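Local structure of VP5 (Halorubrum pleomorphic virus 2, 6QGI) at residues W18-F23 and T108-F113; E24-S28 and K115-E119; S161-T167 and S178-E183. The protein is a viral envelope protein that probably drives fusion of the viral membrane with that of its haloarchaeal host. Residues are numbered along the deposited sequence.

Interaction 1 of 3, residues W18-F23 and T108-F113; sequences WALREF and TVQSNF
An irregular loop is held to helix 91-133 by an asparagine side chain that pairs with backbone groups: W18 and A19 end a 3-10 turn, residues 20-23 run on irregularly, and T108-F113 is regular helix. CA atoms approach at A19-V109 (5.0 Å), W18-N112 (5.6 Å) and E22-T108 (6.0 Å). N112, chi1 m, points at the loop. Its ND2 donates to W18 O (2.8 Å) and, weakly, to R21 O (2.8 Å), while its OD1 accepts from F23 N (3.2 Å, nearly linear), so the amide satisfies two carbonyls and one NH of the loop backbone. A19 O is bonded by Y105 OH, L20 O by R271 NE, and the R21 guanidinium forms a salt bridge with D289 of helix 285-292. T108 turns OG1 back to S104 O and lays CG2 3.5 Å from E22 N. The W18 indole, chi1 p, makes weak NE1 hydrogen bonds to T58 O and G15 O; its CZ3 lies 4.1 Å from V109 CG1 and 4.3 Å from F113 CB.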
# COMPACT_ATOMS: atom_id res chain seq x y z
N TRP A 18 -6.65 2.52 6.52
CA TRP A 18 -6.07 2.97 7.79
C TRP A 18 -6.10 4.49 7.94
O TRP A 18 -6.02 5.01 9.06
CB TRP A 18 -4.62 2.47 7.91
CG TRP A 18 -3.73 2.98 6.82
CD1 TRP A 18 -3.51 2.41 5.61
CD2 TRP A 18 -2.92 4.17 6.87
NE1 TRP A 18 -2.67 3.20 4.86
CE2 TRP A 18 -2.26 4.26 5.62
CE3 TRP A 18 -2.70 5.16 7.83
CZ2 TRP A 18 -1.38 5.32 5.32
CZ3 TRP A 18 -1.83 6.20 7.54
CH2 TRP A 18 -1.18 6.27 6.30
N ALA A 19 -6.18 5.20 6.81
CA ALA A 19 -6.25 6.66 6.79
C ALA A 19 -7.71 7.12 6.82
O ALA A 19 -7.97 8.31 6.95
CB ALA A 19 -5.56 7.19 5.54
N LEU A 20 -8.67 6.17 6.74
CA LEU A 20 -10.09 6.49 6.74
C LEU A 20 -10.83 5.98 7.97
O LEU A 20 -11.71 6.67 8.48
CB LEU A 20 -10.76 5.93 5.48
CG LEU A 20 -10.41 6.62 4.18
CD1 LEU A 20 -10.94 5.86 3.02
CD2 LEU A 20 -10.96 8.05 4.15
N ARG A 21 -10.49 4.77 8.45
CA ARG A 21 -11.16 4.14 9.60
C ARG A 21 -10.22 3.20 10.33
O ARG A 21 -9.10 2.98 9.86
CB ARG A 21 -12.40 3.37 9.10
CG ARG A 21 -12.02 2.15 8.26
CD ARG A 21 -13.14 1.66 7.39
NE ARG A 21 -12.60 0.79 6.34
CZ ARG A 21 -12.24 1.20 5.13
NH1 ARG A 21 -12.37 2.48 4.80
NH2 ARG A 21 -11.75 0.35 4.25
N GLU A 22 -10.68 2.61 11.46
CA GLU A 22 -9.91 1.60 12.20
C GLU A 22 -9.67 0.42 11.26
O GLU A 22 -10.62 -0.11 10.67
CB GLU A 22 -10.64 1.18 13.49
CG GLU A 22 -9.73 0.51 14.50
CD GLU A 22 -10.41 -0.19 15.67
OE1 GLU A 22 -11.66 -0.27 15.69
OE2 GLU A 22 -9.67 -0.66 16.57
N PHE A 23 -8.40 0.09 11.02
CA PHE A 23 -7.99 -0.94 10.06
C PHE A 23 -7.44 -2.18 10.76
O PHE A 23 -6.86 -2.07 11.84
CB PHE A 23 -6.93 -0.35 9.11
CG PHE A 23 -6.94 -0.82 7.67
CD1 PHE A 23 -8.13 -0.87 6.94
CD2 PHE A 23 -5.75 -1.14 7.02
CE1 PHE A 23 -8.13 -1.30 5.61
CE2 PHE A 23 -5.75 -1.55 5.68
CZ PHE A 23 -6.94 -1.62 4.99
N THR A 108 -7.59 8.11 15.01
CA THR A 108 -7.81 6.83 14.33
C THR A 108 -6.74 6.64 13.24
O THR A 108 -6.33 5.51 13.02
CB THR A 108 -9.24 6.77 13.77
OG1 THR A 108 -10.16 7.03 14.82
CG2 THR A 108 -9.57 5.42 13.16
N VAL A 109 -6.27 7.73 12.60
CA VAL A 109 -5.23 7.66 11.57
C VAL A 109 -3.89 7.42 12.26
O VAL A 109 -3.18 6.49 11.87
CB VAL A 109 -5.22 8.91 10.63
CG1 VAL A 109 -4.06 8.85 9.64
CG2 VAL A 109 -6.54 9.04 9.88
N GLN A 110 -3.55 8.23 13.29
CA GLN A 110 -2.29 8.10 14.06
C GLN A 110 -2.16 6.73 14.70
O GLN A 110 -1.09 6.14 14.65
CB GLN A 110 -2.20 9.16 15.16
CG GLN A 110 -1.97 10.58 14.68
CD GLN A 110 -2.25 11.58 15.78
OE1 GLN A 110 -3.20 11.44 16.56
NE2 GLN A 110 -1.43 12.61 15.86
N SER A 111 -3.26 6.21 15.30
CA SER A 111 -3.30 4.90 15.96
C SER A 111 -3.01 3.79 14.98
O SER A 111 -2.21 2.93 15.29
CB SER A 111 -4.64 4.66 16.64
OG SER A 111 -4.88 5.66 17.61
N ASN A 112 -3.64 3.82 13.79
CA ASN A 112 -3.44 2.80 12.76
C ASN A 112 -1.99 2.77 12.29
O ASN A 112 -1.42 1.69 12.15
CB ASN A 112 -4.37 3.02 11.57
CG ASN A 112 -5.80 2.68 11.84
OD1 ASN A 112 -6.14 1.78 12.63
ND2 ASN A 112 -6.70 3.40 11.20
N PHE A 113 -1.40 3.96 12.08
CA PHE A 113 -0.02 4.15 11.64
C PHE A 113 0.97 3.64 12.69
O PHE A 113 1.96 3.01 12.34
CB PHE A 113 0.21 5.64 11.34
CG PHE A 113 1.62 6.04 10.98
CD1 PHE A 113 2.10 5.89 9.69
CD2 PHE A 113 2.46 6.63 11.92
CE1 PHE A 113 3.40 6.26 9.36
CE2 PHE A 113 3.76 7.00 11.59
CZ PHE A 113 4.22 6.82 10.31

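Interaction 2 of 3, residues E24-S28 and K115-E119; sequences EIVGS and KTWNE
This is a loop-on-helix contact at the protein surface, where the extended segment 24-28, on its way from strand 11-13 to helix 37-60, passes along one side of helix 91-133 at K115-E119. The loop has no regular secondary structure, its phi/psi values staying in the extended region from E24 to S28, and its CA atoms come nearest the helix at I25-T116 (6.2 Å) and S28-E119 (5.9 Å). Two residues a helical turn apart, K115 and E119, point their CA-to-CB bonds at the loop, though the K115 chain then leads away from it. The CA-to-CB bond of I25 points at the helix; its side chain lies over K115 and T116, and its CG2 is 3.9 Å from E119 CB. In E119, chi1 of -148° brings CG to 3.4 Å from V26 O, and chi2 p turns OE2 to accept a hydrogen bond from S28 N at 2.9 Å. A carboxylate thus receives a backbone NH of a segment with no regular secondary structure. R51 of helix 37-60 bonds V26 O and, weakly, G27 O and touches E119, and T116 directs OG1 to N112 O while packing on N55, T58 and I59; on another side of helix 91-133, W117 and N118 meet strand 176-186.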
# COMPACT_ATOMS: atom_id res chain seq x y z
N GLU A 24 -7.61 -3.35 10.12
CA GLU A 24 -7.11 -4.61 10.67
C GLU A 24 -5.64 -4.75 10.29
O GLU A 24 -5.31 -4.87 9.11
CB GLU A 24 -7.94 -5.81 10.18
CG GLU A 24 -9.33 -5.86 10.79
CD GLU A 24 -10.23 -6.98 10.32
OE1 GLU A 24 -9.86 -7.71 9.38
OE2 GLU A 24 -11.32 -7.13 10.92
N ILE A 25 -4.76 -4.69 11.30
CA ILE A 25 -3.32 -4.79 11.10
C ILE A 25 -2.92 -6.28 11.05
O ILE A 25 -3.47 -7.10 11.79
CB ILE A 25 -2.54 -3.97 12.18
CG1 ILE A 25 -2.67 -2.46 11.87
CG2 ILE A 25 -1.06 -4.37 12.28
CD1 ILE A 25 -2.46 -1.57 12.96
N VAL A 26 -1.98 -6.61 10.14
CA VAL A 26 -1.43 -7.95 9.94
C VAL A 26 -0.60 -8.30 11.18
O VAL A 26 0.44 -7.68 11.43
CB VAL A 26 -0.62 -8.04 8.62
CG1 VAL A 26 0.06 -9.40 8.47
CG2 VAL A 26 -1.49 -7.73 7.40
N GLY A 27 -1.10 -9.27 11.95
CA GLY A 27 -0.48 -9.75 13.19
C GLY A 27 0.92 -10.30 13.00
O GLY A 27 1.27 -10.78 11.91
N SER A 28 1.73 -10.22 14.08
CA SER A 28 3.11 -10.70 14.14
C SER A 28 3.17 -12.19 13.76
O SER A 28 2.35 -12.98 14.24
CB SER A 28 3.68 -10.46 15.53
OG SER A 28 4.83 -11.23 15.84
N LYS A 115 0.20 1.46 15.25
CA LYS A 115 -0.06 0.04 15.51
C LYS A 115 0.68 -0.83 14.49
O LYS A 115 1.17 -1.91 14.84
CB LYS A 115 -1.57 -0.26 15.47
CG LYS A 115 -2.30 -0.01 16.77
CD LYS A 115 -3.80 -0.27 16.62
CE LYS A 115 -4.59 0.40 17.71
NZ LYS A 115 -4.35 -0.22 19.04
N THR A 116 0.78 -0.34 13.24
CA THR A 116 1.49 -0.98 12.13
C THR A 116 2.98 -1.07 12.47
O THR A 116 3.59 -2.11 12.22
CB THR A 116 1.24 -0.22 10.81
OG1 THR A 116 -0.16 -0.08 10.61
CG2 THR A 116 1.87 -0.89 9.59
N TRP A 117 3.55 0.00 13.08
CA TRP A 117 4.94 0.08 13.53
C TRP A 117 5.13 -0.83 14.76
O TRP A 117 6.13 -1.54 14.83
CB TRP A 117 5.37 1.54 13.84
CG TRP A 117 6.76 1.67 14.41
CD1 TRP A 117 7.11 1.71 15.72
CD2 TRP A 117 7.98 1.80 13.66
NE1 TRP A 117 8.47 1.85 15.85
CE2 TRP A 117 9.04 1.90 14.60
CE3 TRP A 117 8.30 1.84 12.30
CZ2 TRP A 117 10.38 2.03 14.22
CZ3 TRP A 117 9.63 1.97 11.92
CH2 TRP A 117 10.65 2.08 12.87
N ASN A 118 4.17 -0.79 15.71
CA ASN A 118 4.19 -1.59 16.94
C ASN A 118 4.19 -3.09 16.63
O ASN A 118 5.01 -3.81 17.22
CB ASN A 118 3.02 -1.22 17.84
CG ASN A 118 3.19 0.11 18.52
OD1 ASN A 118 4.24 0.75 18.41
ND2 ASN A 118 2.16 0.57 19.21
N GLU A 119 3.36 -3.54 15.68
CA GLU A 119 3.31 -4.95 15.26
C GLU A 119 4.62 -5.39 14.63
O GLU A 119 5.01 -6.55 14.79
CB GLU A 119 2.14 -5.21 14.29
CG GLU A 119 1.55 -6.61 14.43
CD GLU A 119 1.06 -7.02 15.80
OE1 GLU A 119 0.53 -6.16 16.54
OE2 GLU A 119 1.20 -8.22 16.15

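Interaction 3 of 3, residues S161-T167 and S178-E183; sequences SGSTDAT and SVGTVE
The loop 161-167 passes G162 at positive phi (107/-34), where a CB would jam against the preceding carbonyl O, then a type I beta turn from S163 to A166, closed by A166 N to S163 O at 3.1 Å, and enters a strand at T167; S178-V179 and T181-E183 are extended, interrupted at G180. T167 and V179 form an antiparallel hydrogen-bonded pair, CA atoms 5.2 Å apart: V179 N to T167 O is 2.8 Å and nearly straight, T167 N to V179 O weak at 3.0 Å. S161 approaches the interruption of the strand, its CA 4.4 Å from that of G180. The pair belongs to the beta hairpin of strands 167-170 and 176-186, in a small antiparallel sheet where strand 176-186 also pairs with 155-159 and 189-193. Two hydroxyls secure the loop: S178 OG (chi1 t) accepts from G162 N at 2.9 Å, and T181 OG1 (chi1 p) donates to D165 O at 2.8 Å. A166 CB sits 3.3 Å from V179 O, and T181 CG2 3.3 Å from T167 OG1, which bonds D194.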
# COMPACT_ATOMS: atom_id res chain seq x y z
N SER A 161 5.56 -1.96 22.39
CA SER A 161 4.67 -1.05 23.12
C SER A 161 4.34 -1.65 24.50
O SER A 161 4.05 -2.84 24.61
CB SER A 161 3.40 -0.76 22.33
OG SER A 161 2.64 -1.93 22.07
N GLY A 162 4.48 -0.83 25.53
CA GLY A 162 4.28 -1.24 26.91
C GLY A 162 5.58 -1.35 27.66
O GLY A 162 5.62 -1.05 28.86
N SER A 163 6.68 -1.76 26.96
CA SER A 163 8.03 -1.91 27.53
C SER A 163 8.56 -0.58 28.05
O SER A 163 8.15 0.48 27.57
CB SER A 163 8.99 -2.47 26.49
OG SER A 163 8.63 -3.79 26.12
N THR A 164 9.49 -0.64 29.02
CA THR A 164 10.08 0.55 29.65
C THR A 164 10.87 1.41 28.65
O THR A 164 11.01 2.62 28.88
CB THR A 164 10.96 0.17 30.85
OG1 THR A 164 11.83 -0.91 30.50
CG2 THR A 164 10.13 -0.20 32.07
N ASP A 165 11.34 0.82 27.54
CA ASP A 165 12.11 1.54 26.54
C ASP A 165 11.25 1.92 25.30
O ASP A 165 11.79 2.40 24.30
CB ASP A 165 13.37 0.76 26.15
CG ASP A 165 14.37 0.68 27.29
OD1 ASP A 165 15.02 1.71 27.58
OD2 ASP A 165 14.48 -0.40 27.91
N ALA A 166 9.92 1.75 25.40
CA ALA A 166 8.96 2.17 24.37
C ALA A 166 8.55 3.61 24.65
O ALA A 166 8.37 3.98 25.81
CB ALA A 166 7.75 1.25 24.36
N THR A 167 8.44 4.44 23.60
CA THR A 167 8.08 5.86 23.73
C THR A 167 6.58 6.02 23.95
O THR A 167 5.80 5.15 23.58
CB THR A 167 8.56 6.64 22.48
OG1 THR A 167 9.85 6.18 22.09
CG2 THR A 167 8.62 8.15 22.70
N SER A 178 1.50 3.87 23.69
CA SER A 178 2.89 3.42 23.75
C SER A 178 3.32 2.96 22.36
O SER A 178 2.59 2.21 21.71
CB SER A 178 3.06 2.31 24.78
OG SER A 178 4.43 2.01 24.99
N VAL A 179 4.47 3.45 21.87
CA VAL A 179 4.99 3.08 20.55
C VAL A 179 6.31 2.34 20.73
O VAL A 179 7.20 2.81 21.45
CB VAL A 179 5.11 4.28 19.57
CG1 VAL A 179 5.73 3.85 18.23
CG2 VAL A 179 3.75 4.94 19.33
N GLY A 180 6.40 1.19 20.06
CA GLY A 180 7.56 0.31 20.07
C GLY A 180 8.80 0.98 19.50
O GLY A 180 8.69 1.82 18.60
N THR A 181 9.98 0.64 20.06
CA THR A 181 11.23 1.24 19.59
C THR A 181 12.24 0.20 19.13
O THR A 181 12.34 -0.88 19.71
CB THR A 181 11.90 2.14 20.65
OG1 THR A 181 12.29 1.36 21.79
CG2 THR A 181 11.05 3.32 21.05
N VAL A 182 13.00 0.56 18.09
CA VAL A 182 14.11 -0.21 17.56
C VAL A 182 15.35 0.36 18.25
O VAL A 182 15.67 1.54 18.08
CB VAL A 182 14.19 -0.19 16.01
CG1 VAL A 182 15.34 -1.05 15.50
CG2 VAL A 182 12.87 -0.64 15.38
N GLU A 183 15.98 -0.44 19.11
CA GLU A 183 17.13 -0.06 19.94
C GLU A 183 18.46 -0.51 19.35
O GLU A 183 18.60 -1.66 18.93
CB GLU A 183 16.95 -0.68 21.34
CG GLU A 183 17.96 -0.25 22.39
CD GLU A 183 17.72 -0.82 23.78
OE1 GLU A 183 18.69 -0.87 24.57
OE2 GLU A 183 16.57 -1.20 24.09

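Interactions 1 and 2 share helix 91-133, and interaction 3 packs on it through W117 and N118. The first two use successive turns of the helix, with centres 11 Å apart, and the loop 18-28 runs continuously through both; they also meet in a packing contact between I25 and N112. Interaction 3 lies in the small antiparallel sheet, its centre 14 Å from that of interaction 2 and 20 Å from that of interaction 1. Between interactions 2 and 3, N118 OD1 to G180 N and W117 NE1 to G180 O, both 2.8 Å, are probable hydrogen bonds. Interactions 1 and 3 do not touch, their nearest atoms being about 7 Å apart. The glycan on N396 belongs to none of these segments.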